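Beta-hexosaminidase Amuc_2018 (Akkermansia muciniphila, PDB 6JEB) hydrolyses terminal non-reducing N-acetylhexosamine residues, releasing N-acetylglucosamine from terminally unbranched N-glycans and chitobiose and N-acetylgalactosamine from suitable glycosides. Local coordinates at residues Leu136-Tyr141 / Ser238-Leu243; Leu144-Arg150 / His161-Tyr165; Ala106-Lys110 / Glu169-Leu173. All blocks are in the same frame, centred on the assembly; numbering follows the deposited sequence.

Interaction 1 of 3, residues Leu136-Tyr141 / Ser238-Leu243; sequences LPVPGY and SVFNEL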
loop_
_atom_site.group_PDB
_atom_site.type_symbol
_atom_site.label_atom_id
_atom_site.label_comp_id
_atom_site.label_asym_id
_atom_site.label_seq_id
_atom_site.Cartn_x
_atom_site.Cartn_y
_atom_site.Cartn_z
ATOM N N LEU A 136 1.259 -0.753 16.848
ATOM C CA LEU A 136 0.023 -1.464 17.156
ATOM C C LEU A 136 -0.027 -1.799 18.636
ATOM O O LEU A 136 0.829 -2.561 19.110
ATOM C CB LEU A 136 -0.049 -2.756 16.348
ATOM C CG LEU A 136 -1.289 -3.596 16.671
ATOM C CD1 LEU A 136 -2.532 -3.090 15.924
ATOM C CD2 LEU A 136 -1.053 -5.078 16.378
ATOM N N PRO A 137 -1.013 -1.315 19.391
ATOM C CA PRO A 137 -1.123 -1.729 20.796
ATOM C C PRO A 137 -1.632 -3.160 20.892
ATOM O O PRO A 137 -2.487 -3.588 20.110
ATOM C CB PRO A 137 -2.140 -0.736 21.370
ATOM C CG PRO A 137 -3.028 -0.423 20.192
ATOM C CD PRO A 137 -2.102 -0.402 18.991
ATOM N N VAL A 138 -1.081 -3.912 21.842
ATOM C CA VAL A 138 -1.501 -5.297 22.054
ATOM C C VAL A 138 -1.710 -5.518 23.544
ATOM O O VAL A 138 -0.735 -5.479 24.314
ATOM C CB VAL A 138 -0.481 -6.311 21.498
ATOM C CG1 VAL A 138 -1.028 -7.725 21.642
ATOM C CG2 VAL A 138 -0.139 -6.019 20.043
ATOM N N PRO A 139 -2.939 -5.767 23.992
ATOM C CA PRO A 139 -3.167 -6.051 25.412
ATOM C C PRO A 139 -2.299 -7.210 25.882
ATOM O O PRO A 139 -2.137 -8.220 25.185
ATOM C CB PRO A 139 -4.657 -6.405 25.466
ATOM C CG PRO A 139 -5.253 -5.670 24.293
ATOM C CD PRO A 139 -4.197 -5.725 23.223
ATOM N N GLY A 140 -1.716 -7.039 27.066
ATOM C CA GLY A 140 -0.814 -8.017 27.632
ATOM C C GLY A 140 0.645 -7.809 27.295
ATOM O O GLY A 140 1.498 -8.517 27.850
ATOM N N TYR A 141 0.966 -6.869 26.407
ATOM C CA TYR A 141 2.350 -6.603 26.006
ATOM C C TYR A 141 2.622 -5.110 26.130
ATOM O O TYR A 141 2.839 -4.416 25.131
ATOM C CB TYR A 141 2.638 -7.155 24.606
ATOM C CG TYR A 141 2.503 -8.660 24.615
ATOM C CD1 TYR A 141 3.573 -9.467 24.981
ATOM C CD2 TYR A 141 1.285 -9.270 24.340
ATOM C CE1 TYR A 141 3.445 -10.846 25.040
ATOM C CE2 TYR A 141 1.142 -10.640 24.395
ATOM C CZ TYR A 141 2.225 -11.426 24.743
ATOM O OH TYR A 141 2.090 -12.794 24.803
ATOM N N SER A 238 -1.722 -13.328 20.225
ATOM C CA SER A 238 -2.363 -12.145 20.796
ATOM C C SER A 238 -2.433 -11.016 19.782
ATOM O O SER A 238 -3.449 -10.319 19.696
ATOM C CB SER A 238 -1.608 -11.674 22.036
ATOM O OG SER A 238 -1.594 -12.680 23.027
ATOM N N VAL A 239 -1.345 -10.800 19.034
ATOM C CA VAL A 239 -1.349 -9.788 17.979
ATOM C C VAL A 239 -2.472 -10.070 16.991
ATOM O O VAL A 239 -3.267 -9.185 16.652
ATOM C CB VAL A 239 0.018 -9.742 17.274
ATOM C CG1 VAL A 239 -0.048 -8.829 16.048
ATOM C CG2 VAL A 239 1.099 -9.281 18.235
ATOM N N PHE A 240 -2.550 -11.313 16.512
ATOM C CA PHE A 240 -3.540 -11.648 15.497
ATOM C C PHE A 240 -4.963 -11.541 16.034
ATOM O O PHE A 240 -5.879 -11.203 15.276
ATOM C CB PHE A 240 -3.278 -13.045 14.930
ATOM C CG PHE A 240 -1.945 -13.194 14.238
ATOM C CD1 PHE A 240 -1.232 -12.092 13.792
ATOM C CD2 PHE A 240 -1.405 -14.459 14.040
ATOM C CE1 PHE A 240 -0.002 -12.249 13.153
ATOM C CE2 PHE A 240 -0.182 -14.628 13.407
ATOM C CZ PHE A 240 0.524 -13.519 12.963
ATOM N N ASN A 241 -5.174 -11.841 17.321
ATOM C CA ASN A 241 -6.499 -11.652 17.906
ATOM C C ASN A 241 -6.907 -10.183 17.882
ATOM O O ASN A 241 -8.066 -9.857 17.591
ATOM C CB ASN A 241 -6.539 -12.221 19.328
ATOM C CG ASN A 241 -6.565 -13.740 19.349
ATOM O OD1 ASN A 241 -6.956 -14.380 18.371
ATOM N ND2 ASN A 241 -6.156 -14.324 20.471
ATOM N N GLU A 242 -5.968 -9.276 18.174
ATOM C CA GLU A 242 -6.280 -7.853 18.067
ATOM C C GLU A 242 -6.609 -7.479 16.633
ATOM O O GLU A 242 -7.549 -6.716 16.381
ATOM C CB GLU A 242 -5.112 -6.996 18.557
ATOM C CG GLU A 242 -4.874 -7.107 20.029
ATOM C CD GLU A 242 -6.133 -6.830 20.822
ATOM O OE1 GLU A 242 -6.666 -5.703 20.710
ATOM O OE2 GLU A 242 -6.587 -7.741 21.543
ATOM N N LEU A 243 -5.842 -8.005 15.675
ATOM C CA LEU A 243 -6.113 -7.692 14.278
ATOM C C LEU A 243 -7.480 -8.213 13.855
ATOM O O LEU A 243 -8.174 -7.567 13.063
ATOM C CB LEU A 243 -5.012 -8.260 13.387
ATOM C CG LEU A 243 -3.596 -7.726 13.643
ATOM C CD1 LEU A 243 -2.615 -8.321 12.633
ATOM C CD2 LEU A 243 -3.562 -6.197 13.617
HETATM O O HOH W 1 -5.273 -3.323 20.457
HETATM O O HOH W 2 -3.403 -10.404 24.655
#
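Val138 and Val239 mark the nearest approach of two unlike backbones, with their CA atoms 6.1 Å apart: an irregular segment, 136-141, laid against one side of helix 230-246. In the TIM barrel of this glycosyl hydrolase family 20 domain, this is a loop-on-helix contact, since residues 136-141 belong to the long excursion that follows strand 123-127. The loop folds back on itself in a type II beta turn from Val138 to Tyr141, closed by Tyr141 N to Val138 O at 3.0 Å, with Gly140 at a corner whose backbone angles would jam a side chain against the preceding carbonyl.

Apolar branches fill the inner part of the contact. With CG swung opposite the backbone N (chi1 177°), Leu136 brings its CD2 to the helix, 3.9 Å from both Val239 CG1 and Leu243 CD2, bridging residues one helical turn apart. Val138 meets Val239 at about a right angle, methyl against methyl, through CG2 of each residue, while its CG1 rests near Ser238 CB. Toward solvent, the bent chain of Glu242 brings its carboxylate against the ring of Pro139, whose CD is 3.3 Å from Glu242 CD and 3.5 Å from each of its oxygens, OE1 and OE2. Glu242 OE1 also forms a salt bridge with Lys167 and receives a hydrogen bond from a water that donates a second one to Pro137 O. Ser238 OG is hydrogen-bonded to Lys234 O within its own helix, and lies at the edge of the Tyr141 ring, 3.7 Å from Tyr141 CE2.

Interaction 2 of 3, residues Leu144-Arg150 / His161-Tyr165; sequences LKSVASR and HEGMY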
loop_
_atom_site.group_PDB
_atom_site.type_symbol
_atom_site.label_atom_id
_atom_site.label_comp_id
_atom_site.label_asym_id
_atom_site.label_seq_id
_atom_site.Cartn_x
_atom_site.Cartn_y
_atom_site.Cartn_z
ATOM N N LEU A 144 5.393 -2.875 24.308
ATOM C CA LEU A 144 5.281 -2.338 22.958
ATOM C C LEU A 144 5.077 -0.831 23.009
ATOM O O LEU A 144 5.656 -0.090 22.207
ATOM C CB LEU A 144 4.139 -3.013 22.195
ATOM C CG LEU A 144 4.276 -4.530 22.020
ATOM C CD1 LEU A 144 3.040 -5.076 21.323
ATOM C CD2 LEU A 144 5.529 -4.865 21.216
ATOM N N LYS A 145 4.260 -0.360 23.961
ATOM C CA LYS A 145 4.070 1.076 24.143
ATOM C C LYS A 145 5.268 1.712 24.840
ATOM O O LYS A 145 5.825 2.700 24.354
ATOM C CB LYS A 145 2.785 1.349 24.934
ATOM C CG LYS A 145 2.598 2.810 25.346
ATOM C CD LYS A 145 2.423 3.746 24.157
ATOM C CE LYS A 145 2.292 5.201 24.619
ATOM N NZ LYS A 145 2.022 6.153 23.474
ATOM N N SER A 146 5.694 1.153 25.974
ATOM C CA SER A 146 6.680 1.865 26.786
ATOM C C SER A 146 8.064 1.872 26.151
ATOM O O SER A 146 8.852 2.799 26.402
ATOM C CB SER A 146 6.743 1.284 28.195
ATOM O OG SER A 146 7.228 -0.043 28.156
ATOM N N VAL A 147 8.383 0.857 25.341
ATOM C CA VAL A 147 9.698 0.738 24.713
ATOM C C VAL A 147 9.619 0.817 23.190
ATOM O O VAL A 147 10.217 1.702 22.573
ATOM C CB VAL A 147 10.410 -0.555 25.150
ATOM C CG1 VAL A 147 11.762 -0.665 24.461
ATOM C CG2 VAL A 147 10.574 -0.596 26.672
ATOM N N ALA A 148 8.884 -0.111 22.566
ATOM C CA ALA A 148 8.985 -0.290 21.118
ATOM C C ALA A 148 8.408 0.873 20.317
ATOM O O ALA A 148 8.746 1.013 19.135
ATOM C CB ALA A 148 8.331 -1.613 20.704
ATOM N N SER A 149 7.549 1.699 20.914
ATOM C CA SER A 149 6.919 2.797 20.188
ATOM C C SER A 149 7.736 4.082 20.238
ATOM O O SER A 149 7.275 5.110 19.725
ATOM C CB SER A 149 5.504 3.064 20.727
ATOM O OG SER A 149 5.542 3.774 21.961
ATOM N N ARG A 150 8.925 4.051 20.845
ATOM C CA ARG A 150 9.730 5.240 21.089
ATOM C C ARG A 150 11.149 5.011 20.605
ATOM O O ARG A 150 11.690 3.916 20.763
ATOM C CB ARG A 150 9.784 5.515 22.595
ATOM C CG ARG A 150 8.444 5.953 23.148
ATOM C CD ARG A 150 8.276 5.622 24.627
ATOM N NE ARG A 150 7.116 6.320 25.170
ATOM C CZ ARG A 150 6.664 6.155 26.406
ATOM N NH1 ARG A 150 7.263 5.286 27.221
ATOM N NH2 ARG A 150 5.614 6.854 26.824
ATOM N N HIS A 161 11.451 10.386 18.632
ATOM C CA HIS A 161 10.247 10.175 17.846
ATOM C C HIS A 161 9.456 9.037 18.463
ATOM O O HIS A 161 10.018 7.973 18.743
ATOM C CB HIS A 161 10.562 9.833 16.389
ATOM C CG HIS A 161 9.334 9.725 15.547
ATOM N ND1 HIS A 161 8.599 10.830 15.177
ATOM C CD2 HIS A 161 8.664 8.648 15.070
ATOM C CE1 HIS A 161 7.549 10.439 14.474
ATOM N NE2 HIS A 161 7.561 9.121 14.402
ATOM N N GLU A 162 8.163 9.260 18.686
ATOM C CA GLU A 162 7.329 8.210 19.250
ATOM C C GLU A 162 5.926 8.309 18.686
ATOM O O GLU A 162 5.560 9.274 18.002
ATOM C CB GLU A 162 7.268 8.260 20.786
ATOM C CG GLU A 162 6.344 9.326 21.354
ATOM C CD GLU A 162 6.051 9.121 22.844
ATOM O OE1 GLU A 162 5.740 7.977 23.256
ATOM O OE2 GLU A 162 6.131 10.105 23.614
ATOM N N GLY A 163 5.141 7.283 18.982
ATOM C CA GLY A 163 3.733 7.297 18.663
ATOM C C GLY A 163 3.172 5.895 18.649
ATOM O O GLY A 163 3.868 4.939 18.292
ATOM N N MET A 164 1.915 5.751 19.044
ATOM C CA MET A 164 1.246 4.462 18.935
ATOM C C MET A 164 -0.238 4.739 18.765
ATOM O O MET A 164 -0.783 5.604 19.457
ATOM C CB MET A 164 1.497 3.613 20.189
ATOM C CG MET A 164 0.803 2.253 20.139
ATOM S SD MET A 164 1.205 1.176 21.524
ATOM C CE MET A 164 2.450 0.107 20.787
ATOM N N TYR A 165 -0.882 4.035 17.829
ATOM C CA TYR A 165 -2.319 4.185 17.655
ATOM C C TYR A 165 -3.049 3.584 18.847
ATOM O O TYR A 165 -2.557 2.663 19.499
ATOM C CB TYR A 165 -2.775 3.492 16.359
ATOM C CG TYR A 165 -2.160 4.161 15.161
ATOM C CD1 TYR A 165 -2.545 5.449 14.793
ATOM C CD2 TYR A 165 -1.157 3.536 14.426
ATOM C CE1 TYR A 165 -1.953 6.090 13.725
ATOM C CE2 TYR A 165 -0.564 4.166 13.353
ATOM C CZ TYR A 165 -0.960 5.444 13.008
ATOM O OH TYR A 165 -0.357 6.076 11.947
HETATM O O HOH W 3 4.310 6.156 21.777
HETATM O O HOH W 4 -0.657 5.632 22.518
HETATM O O HOH W 5 4.560 9.334 25.802
#
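Leu144 meets Met164 through its backbone as much as its side chain: the methyl CE of Met164 settles 3.5 Å from Leu144 O and also touches Leu144 CB. The bend of the methionine chain at its last torsion (chi3 -100°) turns that methyl onto the helix. Lys145 comes next, its CB 3.8 Å from Met164 SD and its chain crossing the thioether before the ammonium group emerges. Lys145 NZ stays 4.1 Å from Glu162 OE1, too far for a salt bridge, but one water accepts from NZ and donates to both Glu162 OE1 and Ser149 OG, and a second water links NZ to Met164 O.

Ser149 ties back to the preceding turn, its OG donating to a lone pair of Lys145 O at 2.6 Å. Its carbonyl O receives Gly163 N at 3.1 Å, with Glu162 CA adding a CA-H...O contact. Here the segment enters a two-stranded antiparallel sheet, strands 150-151 and 161-162, an elaboration of the loop that leads from strand 123-127 to helix 167-178 of the barrel. Arg150 and Glu162 form a non-hydrogen-bonded pair in it, with CA atoms 4.2 Å apart and side chains lying alongside each other on one face. Their salt bridge is nearly straight: Arg150 NE donates to Glu162 OE1 at 2.9 Å and 172°, in the guanidinium plane but from above the carboxylate, the two planes being 60° apart. Arg150 NH1 turns back to Ser146 O, while NH2 reaches Glu162 OE2 through a water.

Interaction 3 of 3, residues Ala106-Lys110 / Glu169-Leu173; sequences AADLK and ELKEL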
loop_
_atom_site.group_PDB
_atom_site.type_symbol
_atom_site.label_atom_id
_atom_site.label_comp_id
_atom_site.label_asym_id
_atom_site.label_seq_id
_atom_site.Cartn_x
_atom_site.Cartn_y
_atom_site.Cartn_z
ATOM N N ALA A 106 -3.758 10.427 13.373
ATOM C CA ALA A 106 -5.068 10.058 12.839
ATOM C C ALA A 106 -5.605 11.083 11.848
ATOM O O ALA A 106 -6.153 10.714 10.804
ATOM C CB ALA A 106 -6.063 9.882 13.989
ATOM N N ALA A 107 -5.488 12.377 12.168
ATOM C CA ALA A 107 -6.045 13.393 11.278
ATOM C C ALA A 107 -5.329 13.409 9.937
ATOM O O ALA A 107 -5.951 13.689 8.903
ATOM C CB ALA A 107 -5.971 14.776 11.933
ATOM N N ASP A 108 -4.026 13.113 9.934
ATOM C CA ASP A 108 -3.265 13.088 8.694
ATOM C C ASP A 108 -3.590 11.847 7.878
ATOM O O ASP A 108 -3.626 11.911 6.643
ATOM C CB ASP A 108 -1.770 13.170 8.994
ATOM C CG ASP A 108 -1.369 14.518 9.578
ATOM O OD1 ASP A 108 -2.138 15.500 9.436
ATOM O OD2 ASP A 108 -0.279 14.611 10.175
ATOM N N LEU A 109 -3.862 10.724 8.543
ATOM C CA LEU A 109 -4.326 9.545 7.817
ATOM C C LEU A 109 -5.618 9.834 7.068
ATOM O O LEU A 109 -5.802 9.363 5.939
ATOM C CB LEU A 109 -4.547 8.386 8.786
ATOM C CG LEU A 109 -3.287 7.691 9.281
ATOM C CD1 LEU A 109 -3.640 6.702 10.381
ATOM C CD2 LEU A 109 -2.597 6.984 8.112
ATOM N N LYS A 110 -6.534 10.592 7.686
ATOM C CA LYS A 110 -7.797 10.921 7.024
ATOM C C LYS A 110 -7.553 11.635 5.705
ATOM O O LYS A 110 -8.177 11.312 4.687
ATOM C CB LYS A 110 -8.679 11.795 7.921
ATOM C CG LYS A 110 -9.294 11.091 9.103
ATOM C CD LYS A 110 -10.209 12.038 9.879
ATOM C CE LYS A 110 -10.862 11.344 11.067
ATOM N NZ LYS A 110 -9.842 10.836 12.034
ATOM N N GLU A 169 -8.662 4.485 17.646
ATOM C CA GLU A 169 -8.218 5.163 16.429
ATOM C C GLU A 169 -8.176 4.211 15.239
ATOM O O GLU A 169 -8.531 4.593 14.119
ATOM C CB GLU A 169 -6.844 5.799 16.631
ATOM C CG GLU A 169 -6.857 7.095 17.409
ATOM C CD GLU A 169 -5.446 7.602 17.665
ATOM O OE1 GLU A 169 -4.534 6.755 17.822
ATOM O OE2 GLU A 169 -5.247 8.843 17.701
ATOM N N LEU A 170 -7.693 2.983 15.444
ATOM C CA LEU A 170 -7.625 2.052 14.322
ATOM C C LEU A 170 -9.019 1.636 13.861
ATOM O O LEU A 170 -9.260 1.498 12.653
ATOM C CB LEU A 170 -6.748 0.854 14.676
ATOM C CG LEU A 170 -5.275 1.217 14.883
ATOM C CD1 LEU A 170 -4.490 0.023 15.398
ATOM C CD2 LEU A 170 -4.643 1.751 13.600
ATOM N N LYS A 171 -9.959 1.461 14.800
ATOM C CA LYS A 171 -11.331 1.157 14.403
ATOM C C LYS A 171 -11.972 2.341 13.689
ATOM O O LYS A 171 -12.755 2.153 12.746
ATOM C CB LYS A 171 -12.161 0.698 15.605
ATOM C CG LYS A 171 -11.714 -0.660 16.152
ATOM C CD LYS A 171 -12.631 -1.192 17.241
ATOM C CE LYS A 171 -12.256 -2.627 17.600
ATOM N NZ LYS A 171 -13.212 -3.295 18.541
ATOM N N GLU A 172 -11.642 3.566 14.110
ATOM C CA GLU A 172 -12.093 4.744 13.377
ATOM C C GLU A 172 -11.562 4.723 11.947
ATOM O O GLU A 172 -12.310 4.954 10.987
ATOM C CB GLU A 172 -11.650 6.026 14.086
ATOM C CG GLU A 172 -12.072 7.274 13.319
ATOM C CD GLU A 172 -11.344 8.535 13.742
ATOM O OE1 GLU A 172 -10.193 8.444 14.226
ATOM O OE2 GLU A 172 -11.927 9.626 13.587
ATOM N N LEU A 173 -10.264 4.448 11.789
ATOM C CA LEU A 173 -9.660 4.414 10.462
ATOM C C LEU A 173 -10.338 3.375 9.577
ATOM O O LEU A 173 -10.604 3.634 8.397
ATOM C CB LEU A 173 -8.167 4.100 10.588
ATOM C CG LEU A 173 -7.399 3.958 9.272
ATOM C CD1 LEU A 173 -7.373 5.272 8.500
ATOM C CD2 LEU A 173 -5.977 3.444 9.539
HETATM O O HOH W 6 -3.289 10.189 16.253
#
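Lys110 and Glu172 supply the charged part of this contact between two neighbouring helices. Lys110 NZ donates to Glu172 OE2 at 2.9 Å in a salt bridge, reaching the oxygen from above the carboxylate, 55° out of its plane. The lysine chain runs extended until its final torsion (chi4 60°), which turns NZ toward the glutamate, and the two side chains cross at about a right angle. With Glu172 exchanged for an alanine, the Lys110 ammonium would probably be left without its carboxylate mate in this contact, and the end of the lysine chain set free to turn.

Apolar contact takes over on the buried side, where Leu109 CD1 meets Leu173 CD2 at 4.1 Å, again with the side chains crossing steeply.

A water-mediated link occupies the start of the first helix. The backbone N of Ala106 donates to a water that in turn donates to Glu169 OE2, and the negative charge beside this N-terminal turn is likely to suit the helix dipole. The Ala106 methyl, CB, lies 3.9 Å from the same Glu169 OE2.

The segments run nearly parallel, with axes 10° apart and 10.9 Å distant at closest approach, as expected of successive helices outside a TIM barrel. Helix 106-118 follows strand 92-97, and helix 167-178 connects strand 123-127 to strand 183-187; these are three consecutive strands of the parallel sheet, with 123-127 in the middle. Leu109 also touches Ile104 and Tyr165, loop side chains that lie against helix 106-118.

How the interactions relate
Reading from the N terminus, the chain passes 106-110 and then 136-141 before any contact is made. Interaction 2 is the first to close, joining 144-150 to 161-165 across a short connection. Interaction 3 closes next, when 169-173 returns to the helix of 106-110, and interaction 1 last, at 238-243. Interaction 2 therefore falls within both larger loops, whereas interactions 1 and 3 cross. Together they bind the long loop after strand 123-127 to three barrel helices, 106-118, 167-178 and 230-246. The contacts also touch: Pro137 meets both Tyr165 and Met164, Leu136 O lies by Met164 CE, Val138 meets Leu144, and Leu170 packs against Leu136 and Tyr165.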